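Local coordinates for protein putative triphosphoribosyl-dephospho-coA synthase (Archaeoglobus fulgidus DSM 4304, PDB 3H9P) that has no established function but belongs to the CitG family and may, like its relatives, bind ATP and make triphosphoribosyl-dephospho-CoA, at residues L165-S170 against V174-Y179; G74-I79 against I156-A161. All blocks are in the same frame, centred on the assembly; numbering follows the deposited sequence.

Contact 1: residues L165-S170 against V174-Y179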
ATOM      1  N   LEU A 165      17.529 -16.023 -22.524  1.00 30.89           N
ATOM      2  CA  LEU A 165      18.758 -16.636 -22.972  1.00 31.26           C
ATOM      3  C   LEU A 165      18.552 -18.074 -23.437  1.00 32.03           C
ATOM      4  O   LEU A 165      19.165 -18.464 -24.414  1.00 31.67           O
ATOM      5  CB  LEU A 165      19.854 -16.566 -21.906  1.00 31.24           C
ATOM      6  CG  LEU A 165      20.398 -15.193 -21.480  1.00 32.39           C
ATOM      7  CD1 LEU A 165      21.583 -15.462 -20.569  1.00 33.95           C
ATOM      8  CD2 LEU A 165      20.798 -14.312 -22.683  1.00 28.50           C
ATOM      9  N   SER A 166      17.699 -18.863 -22.775  1.00 33.05           N
ATOM     10  CA  SER A 166      17.492 -20.243 -23.266  1.00 34.99           C
ATOM     11  C   SER A 166      16.711 -20.264 -24.559  1.00 35.49           C
ATOM     12  O   SER A 166      16.719 -21.253 -25.278  1.00 36.14           O
ATOM     13  CB  SER A 166      16.876 -21.184 -22.225  1.00 34.70           C
ATOM     14  OG  SER A 166      15.636 -20.713 -21.773  1.00 36.51           O
ATOM     15  N   PHE A 167      16.093 -19.138 -24.883  1.00 36.85           N
ATOM     16  CA  PHE A 167      15.252 -19.046 -26.065  1.00 37.66           C
ATOM     17  C   PHE A 167      16.020 -18.706 -27.326  1.00 39.08           C
ATOM     18  O   PHE A 167      15.966 -19.454 -28.296  1.00 40.36           O
ATOM     19  CB  PHE A 167      14.166 -18.005 -25.858  1.00 37.62           C
ATOM     20  CG  PHE A 167      12.796 -18.543 -25.970  1.00 34.47           C
ATOM     21  CD1 PHE A 167      12.056 -18.806 -24.824  1.00 32.41           C
ATOM     22  CD2 PHE A 167      12.242 -18.804 -27.212  1.00 32.65           C
ATOM     23  CE1 PHE A 167      10.789 -19.326 -24.918  1.00 30.37           C
ATOM     24  CE2 PHE A 167      10.966 -19.330 -27.315  1.00 30.34           C
ATOM     25  CZ  PHE A 167      10.243 -19.587 -26.167  1.00 30.84           C
ATOM     26  N   GLY A 168      16.726 -17.580 -27.330  1.00 40.01           N
ATOM     27  CA  GLY A 168      17.296 -17.069 -28.558  1.00 40.72           C
ATOM     28  C   GLY A 168      16.859 -15.631 -28.779  1.00 41.97           C
ATOM     29  O   GLY A 168      15.762 -15.221 -28.366  1.00 41.94           O
ATOM     30  N   ASN A 169      17.719 -14.841 -29.415  1.00 42.39           N
ATOM     31  CA  ASN A 169      17.377 -13.453 -29.637  1.00 43.26           C
ATOM     32  C   ASN A 169      16.238 -13.349 -30.634  1.00 42.81           C
ATOM     33  O   ASN A 169      16.431 -13.591 -31.837  1.00 43.49           O
ATOM     34  CB  ASN A 169      18.583 -12.621 -30.071  1.00 43.83           C
ATOM     35  CG  ASN A 169      18.447 -11.163 -29.669  1.00 46.73           C
ATOM     36  OD1 ASN A 169      17.411 -10.522 -29.914  1.00 49.80           O
ATOM     37  ND2 ASN A 169      19.487 -10.629 -29.033  1.00 49.08           N
ATOM     38  N   SER A 170      15.047 -13.034 -30.122  1.00 41.69           N
ATOM     39  CA  SER A 170      13.856 -12.905 -30.960  1.00 40.78           C
ATOM     40  C   SER A 170      12.794 -12.137 -30.215  1.00 39.51           C
ATOM     41  O   SER A 170      12.799 -12.101 -28.997  1.00 39.33           O
ATOM     42  CB  SER A 170      13.315 -14.287 -31.393  1.00 40.85           C
ATOM     43  OG  SER A 170      12.766 -15.015 -30.299  1.00 42.51           O
ATOM     44  N   VAL A 174      10.605 -12.691 -26.241  1.00 28.40           N
ATOM     45  CA  VAL A 174      10.161 -11.605 -25.356  1.00 27.95           C
ATOM     46  C   VAL A 174       8.680 -11.775 -25.013  1.00 28.29           C
ATOM     47  O   VAL A 174       8.280 -11.570 -23.860  1.00 27.82           O
ATOM     48  CB  VAL A 174      10.416 -10.186 -25.941  1.00 28.32           C
ATOM     49  CG1 VAL A 174       9.722  -9.116 -25.080  1.00 28.02           C
ATOM     50  CG2 VAL A 174      11.898  -9.890 -26.003  1.00 28.04           C
ATOM     51  N   VAL A 175       7.883 -12.169 -26.012  1.00 27.76           N
ATOM     52  CA  VAL A 175       6.482 -12.509 -25.799  1.00 28.47           C
ATOM     53  C   VAL A 175       6.369 -13.690 -24.844  1.00 28.39           C
ATOM     54  O   VAL A 175       5.684 -13.614 -23.819  1.00 29.13           O
ATOM     55  CB  VAL A 175       5.781 -12.882 -27.122  1.00 28.85           C
ATOM     56  CG1 VAL A 175       4.306 -13.199 -26.876  1.00 28.80           C
ATOM     57  CG2 VAL A 175       5.932 -11.752 -28.111  1.00 29.13           C
ATOM     58  N   GLU A 176       7.042 -14.786 -25.163  1.00 27.96           N
ATOM     59  CA  GLU A 176       7.006 -15.896 -24.239  1.00 27.82           C
ATOM     60  C   GLU A 176       7.384 -15.451 -22.821  1.00 26.90           C
ATOM     61  O   GLU A 176       6.707 -15.837 -21.883  1.00 26.05           O
ATOM     62  CB  GLU A 176       7.789 -17.116 -24.724  1.00 27.18           C
ATOM     63  CG  GLU A 176       7.233 -17.742 -26.020  1.00 29.89           C
ATOM     64  CD  GLU A 176       5.707 -17.932 -26.053  1.00 31.81           C
ATOM     65  OE1 GLU A 176       5.074 -18.174 -25.018  1.00 33.69           O
ATOM     66  OE2 GLU A 176       5.124 -17.845 -27.143  1.00 34.05           O
ATOM     67  N   LEU A 177       8.410 -14.610 -22.673  1.00 27.29           N
ATOM     68  CA  LEU A 177       8.758 -14.087 -21.338  1.00 27.87           C
ATOM     69  C   LEU A 177       7.574 -13.395 -20.692  1.00 28.15           C
ATOM     70  O   LEU A 177       7.237 -13.669 -19.555  1.00 29.13           O
ATOM     71  CB  LEU A 177       9.961 -13.131 -21.349  1.00 27.38           C
ATOM     72  CG  LEU A 177      10.321 -12.598 -19.926  1.00 28.32           C
ATOM     73  CD1 LEU A 177      10.424 -13.723 -18.850  1.00 28.64           C
ATOM     74  CD2 LEU A 177      11.576 -11.772 -19.871  1.00 26.57           C
ATOM     75  N   TYR A 178       6.932 -12.505 -21.434  1.00 28.78           N
ATOM     76  CA  TYR A 178       5.848 -11.715 -20.893  1.00 28.61           C
ATOM     77  C   TYR A 178       4.736 -12.606 -20.336  1.00 28.53           C
ATOM     78  O   TYR A 178       4.265 -12.394 -19.204  1.00 28.59           O
ATOM     79  CB  TYR A 178       5.324 -10.740 -21.955  1.00 29.08           C
ATOM     80  CG  TYR A 178       4.125  -9.951 -21.514  1.00 29.63           C
ATOM     81  CD1 TYR A 178       4.265  -8.858 -20.653  1.00 32.55           C
ATOM     82  CD2 TYR A 178       2.844 -10.298 -21.954  1.00 28.80           C
ATOM     83  CE1 TYR A 178       3.131  -8.110 -20.240  1.00 32.01           C
ATOM     84  CE2 TYR A 178       1.731  -9.592 -21.553  1.00 28.95           C
ATOM     85  CZ  TYR A 178       1.870  -8.495 -20.697  1.00 31.21           C
ATOM     86  OH  TYR A 178       0.754  -7.788 -20.309  1.00 29.02           O
ATOM     87  N   TYR A 179       4.312 -13.606 -21.106  1.00 28.17           N
ATOM     88  CA  TYR A 179       3.228 -14.475 -20.618  1.00 28.28           C
ATOM     89  C   TYR A 179       3.635 -15.353 -19.436  1.00 28.19           C
ATOM     90  O   TYR A 179       2.846 -15.556 -18.491  1.00 26.91           O
ATOM     91  CB  TYR A 179       2.497 -15.217 -21.751  1.00 29.05           C
ATOM     92  CG  TYR A 179       1.684 -14.247 -22.613  1.00 29.87           C
ATOM     93  CD1 TYR A 179       0.365 -13.919 -22.280  1.00 30.93           C
ATOM     94  CD2 TYR A 179       2.248 -13.639 -23.735  1.00 31.20           C
ATOM     95  CE1 TYR A 179      -0.380 -13.026 -23.049  1.00 31.13           C
ATOM     96  CE2 TYR A 179       1.507 -12.741 -24.520  1.00 33.16           C
ATOM     97  CZ  TYR A 179       0.193 -12.431 -24.157  1.00 33.36           C
ATOM     98  OH  TYR A 179      -0.549 -11.535 -24.915  1.00 36.24           O
TER
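V174 meets S170 just after the turn that joins helix 155-167 to helix 171-182. Its CG2, which lies beside the backbone N, comes to 3.8 Å from S170 O. The V174 backbone N lies 3.6 Å from the same oxygen, an approach without a hydrogen bond. S170 is the N-cap of the second helix, and its OG caps the backbone N of A173.

One residue past V175, E176 carries the other half of the contact. Its aliphatic stem does the touching: CG sits 3.5 Å from F167 CZ, and CB 3.7 Å from F167 CE1, so the methylenes approach the outer end of the ring obliquely. A bend at chi2 (-46°) then turns the carboxylate onward to K172 and R215, both of which form salt bridges with OE2. E176 thus divides its work, with carbon against the phenyl ring and charge toward two basic side chains.

L177 turns to the other helix instead, resting on F163 and L164, while R215 also makes a cation-pi contact with the ring of Y179. G168 ends the first helix with a positive phi (126°). A positive-phi glycine leaving one helix, followed two residues later by a serine N-cap opening the next, is characteristic of a short connection between consecutive helices, here on the surface of an all-helical fold.

Contact 2: residues G74-I79 against I156-A161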
ATOM      1  N   GLY A  74      29.930  -6.136 -15.149  1.00 25.56           N
ATOM      2  CA  GLY A  74      30.281  -7.448 -15.755  1.00 26.17           C
ATOM      3  C   GLY A  74      29.064  -8.050 -16.451  1.00 27.45           C
ATOM      4  O   GLY A  74      28.350  -7.359 -17.171  1.00 28.18           O
ATOM      5  N   GLY A  75      28.808  -9.333 -16.245  1.00 27.52           N
ATOM      6  CA  GLY A  75      27.603  -9.942 -16.781  1.00 27.06           C
ATOM      7  C   GLY A  75      26.391  -9.631 -15.916  1.00 27.19           C
ATOM      8  O   GLY A  75      26.436  -8.795 -15.011  1.00 26.81           O
HETATM    9  N   MSE A  76      25.314 -10.335 -16.202  1.00 27.18           N
HETATM   10  CA  MSE A  76      24.002 -10.101 -15.597  1.00 28.01           C
HETATM   11  C   MSE A  76      23.912 -10.300 -14.068  1.00 26.94           C
HETATM   12  O   MSE A  76      23.231  -9.536 -13.386  1.00 25.48           O
HETATM   13  CB  MSE A  76      22.974 -10.903 -16.386  1.00 28.96           C
HETATM   14  CG  MSE A  76      22.088 -11.807 -15.618  1.00 33.85           C
HETATM   15 SE   MSE A  76      21.557 -13.349 -16.669  0.75 42.70          SE
HETATM   16  CE  MSE A  76      20.777 -14.377 -15.274  1.00 42.34           C
ATOM     17  N   VAL A  77      24.618 -11.304 -13.535  1.00 26.85           N
ATOM     18  CA  VAL A  77      24.691 -11.486 -12.080  1.00 26.28           C
ATOM     19  C   VAL A  77      25.538 -10.420 -11.413  1.00 26.07           C
ATOM     20  O   VAL A  77      25.190  -9.936 -10.356  1.00 26.75           O
ATOM     21  CB  VAL A  77      25.128 -12.907 -11.684  1.00 26.94           C
ATOM     22  CG1 VAL A  77      25.729 -12.937 -10.282  1.00 27.22           C
ATOM     23  CG2 VAL A  77      23.931 -13.844 -11.718  1.00 26.74           C
ATOM     24  N   ASP A  78      26.625 -10.020 -12.052  1.00 26.35           N
ATOM     25  CA  ASP A  78      27.421  -8.888 -11.598  1.00 26.59           C
ATOM     26  C   ASP A  78      26.667  -7.569 -11.564  1.00 25.91           C
ATOM     27  O   ASP A  78      26.897  -6.769 -10.661  1.00 26.49           O
ATOM     28  CB  ASP A  78      28.681  -8.753 -12.433  1.00 25.92           C
ATOM     29  CG  ASP A  78      29.584  -9.926 -12.258  1.00 31.57           C
ATOM     30  OD1 ASP A  78      29.698 -10.418 -11.099  1.00 32.97           O
ATOM     31  OD2 ASP A  78      30.150 -10.393 -13.281  1.00 35.94           O
ATOM     32  N   ILE A  79      25.782  -7.329 -12.526  1.00 25.50           N
ATOM     33  CA  ILE A  79      25.119  -6.025 -12.593  1.00 25.85           C
ATOM     34  C   ILE A  79      24.136  -5.943 -11.449  1.00 26.91           C
ATOM     35  O   ILE A  79      24.089  -4.963 -10.694  1.00 26.87           O
ATOM     36  CB  ILE A  79      24.334  -5.841 -13.905  1.00 26.17           C
ATOM     37  CG1 ILE A  79      25.219  -6.072 -15.144  1.00 25.86           C
ATOM     38  CG2 ILE A  79      23.607  -4.455 -13.942  1.00 25.79           C
ATOM     39  CD1 ILE A  79      26.349  -5.166 -15.270  1.00 28.69           C
ATOM     40  N   ILE A 156      13.667 -11.679  -9.869  1.00 28.25           N
ATOM     41  CA  ILE A 156      12.765 -11.871 -11.002  1.00 28.57           C
ATOM     42  C   ILE A 156      13.405 -11.515 -12.359  1.00 28.71           C
ATOM     43  O   ILE A 156      13.283 -12.249 -13.325  1.00 29.86           O
ATOM     44  CB  ILE A 156      11.444 -11.114 -10.781  1.00 28.41           C
ATOM     45  CG1 ILE A 156      10.776 -11.665  -9.505  1.00 27.88           C
ATOM     46  CG2 ILE A 156      10.533 -11.290 -11.976  1.00 28.27           C
ATOM     47  CD1 ILE A 156       9.771 -10.696  -8.783  1.00 26.20           C
ATOM     48  N   SER A 157      14.146 -10.426 -12.414  1.00 27.90           N
ATOM     49  CA  SER A 157      14.764  -9.994 -13.642  1.00 27.74           C
ATOM     50  C   SER A 157      15.789 -10.987 -14.177  1.00 27.10           C
ATOM     51  O   SER A 157      15.855 -11.227 -15.386  1.00 27.29           O
ATOM     52  CB  SER A 157      15.420  -8.615 -13.423  1.00 27.17           C
ATOM     53  OG  SER A 157      14.415  -7.692 -13.021  1.00 29.53           O
ATOM     54  N   ILE A 158      16.597 -11.523 -13.273  1.00 26.56           N
ATOM     55  CA  ILE A 158      17.598 -12.571 -13.562  1.00 26.68           C
ATOM     56  C   ILE A 158      16.963 -13.853 -14.095  1.00 26.75           C
ATOM     57  O   ILE A 158      17.422 -14.402 -15.099  1.00 27.06           O
ATOM     58  CB  ILE A 158      18.438 -12.915 -12.289  1.00 26.60           C
ATOM     59  CG1 ILE A 158      19.316 -11.723 -11.932  1.00 27.52           C
ATOM     60  CG2 ILE A 158      19.308 -14.209 -12.475  1.00 22.56           C
ATOM     61  CD1 ILE A 158      19.834 -11.750 -10.509  1.00 30.84           C
ATOM     62  N   GLU A 159      15.896 -14.292 -13.445  1.00 26.99           N
ATOM     63  CA  GLU A 159      15.130 -15.469 -13.875  1.00 28.64           C
ATOM     64  C   GLU A 159      14.526 -15.214 -15.255  1.00 28.25           C
ATOM     65  O   GLU A 159      14.547 -16.093 -16.117  1.00 29.16           O
ATOM     66  CB  GLU A 159      14.029 -15.820 -12.834  1.00 28.50           C
ATOM     67  CG  GLU A 159      12.922 -16.705 -13.365  1.00 32.80           C
ATOM     68  CD  GLU A 159      11.643 -16.686 -12.530  1.00 42.62           C
ATOM     69  OE1 GLU A 159      11.496 -15.849 -11.583  1.00 45.21           O
ATOM     70  OE2 GLU A 159      10.750 -17.525 -12.839  1.00 45.54           O
ATOM     71  N   GLY A 160      13.996 -14.013 -15.465  1.00 27.56           N
ATOM     72  CA  GLY A 160      13.515 -13.617 -16.782  1.00 27.32           C
ATOM     73  C   GLY A 160      14.661 -13.601 -17.804  1.00 28.24           C
ATOM     74  O   GLY A 160      14.474 -14.057 -18.955  1.00 27.61           O
ATOM     75  N   ALA A 161      15.849 -13.138 -17.388  1.00 26.60           N
ATOM     76  CA  ALA A 161      16.969 -13.084 -18.317  1.00 27.52           C
ATOM     77  C   ALA A 161      17.385 -14.503 -18.761  1.00 27.88           C
ATOM     78  O   ALA A 161      17.549 -14.794 -19.953  1.00 28.14           O
ATOM     79  CB  ALA A 161      18.132 -12.341 -17.705  1.00 27.04           C
TER
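M76 reaches across from the first turn of helix 76-88 to A161 and I158 on helix 155-167, an example of helix-to-helix packing between elements distant in sequence within an all-alpha fold. The residue is a selenomethionine, and its chain runs extended beyond CG, which carries the selenium and the terminal methyl straight out from one helix toward the other. SE lies 3.7 Å from A161 CB, whose bond from CA points toward the 74-79 segment. Further out, the M76 side chain runs at a slant to that of I158, its CE near the branch methyl CG2, the one anti to the backbone N. The modelled separation there is too short for two carbons, and the exact seating of CE is doubtful.

L242 of helix 230-246 packs on both M76 and A161, making this a buried junction of three helices. No hydrogen bond joins the two segments. Polar ties are made to residues outside them: the backbone N of M76 donates to E246 OE1, and S157 OG bonds to E149 and S238. At the start of helix 76-88, the N-cap residue G75 gives its backbone N to OD2 of D78, three residues further on, in a weak bond of 3.4 Å, bent to 141° at the hydrogen.

Helix 155-167 is the element common to both contacts: contact 2 uses its early turns, contact 1 its final turn and the residues that follow. Their centres are about 15 Å apart, and the two also touch directly, L177 CD1 packing 3.7 Å from G160 CA. Both segments of contact 2 precede those of contact 1 in the chain. Contact 2 joins elements separated by 76 residues in a buried setting, whereas contact 1 links consecutive helices at the surface. Helix 230-246 lies against side chains of both pairs of segments, through L242 at contact 2 and A243 beside L165. One helix thus combines long-range and sequence-local packing within a single family region.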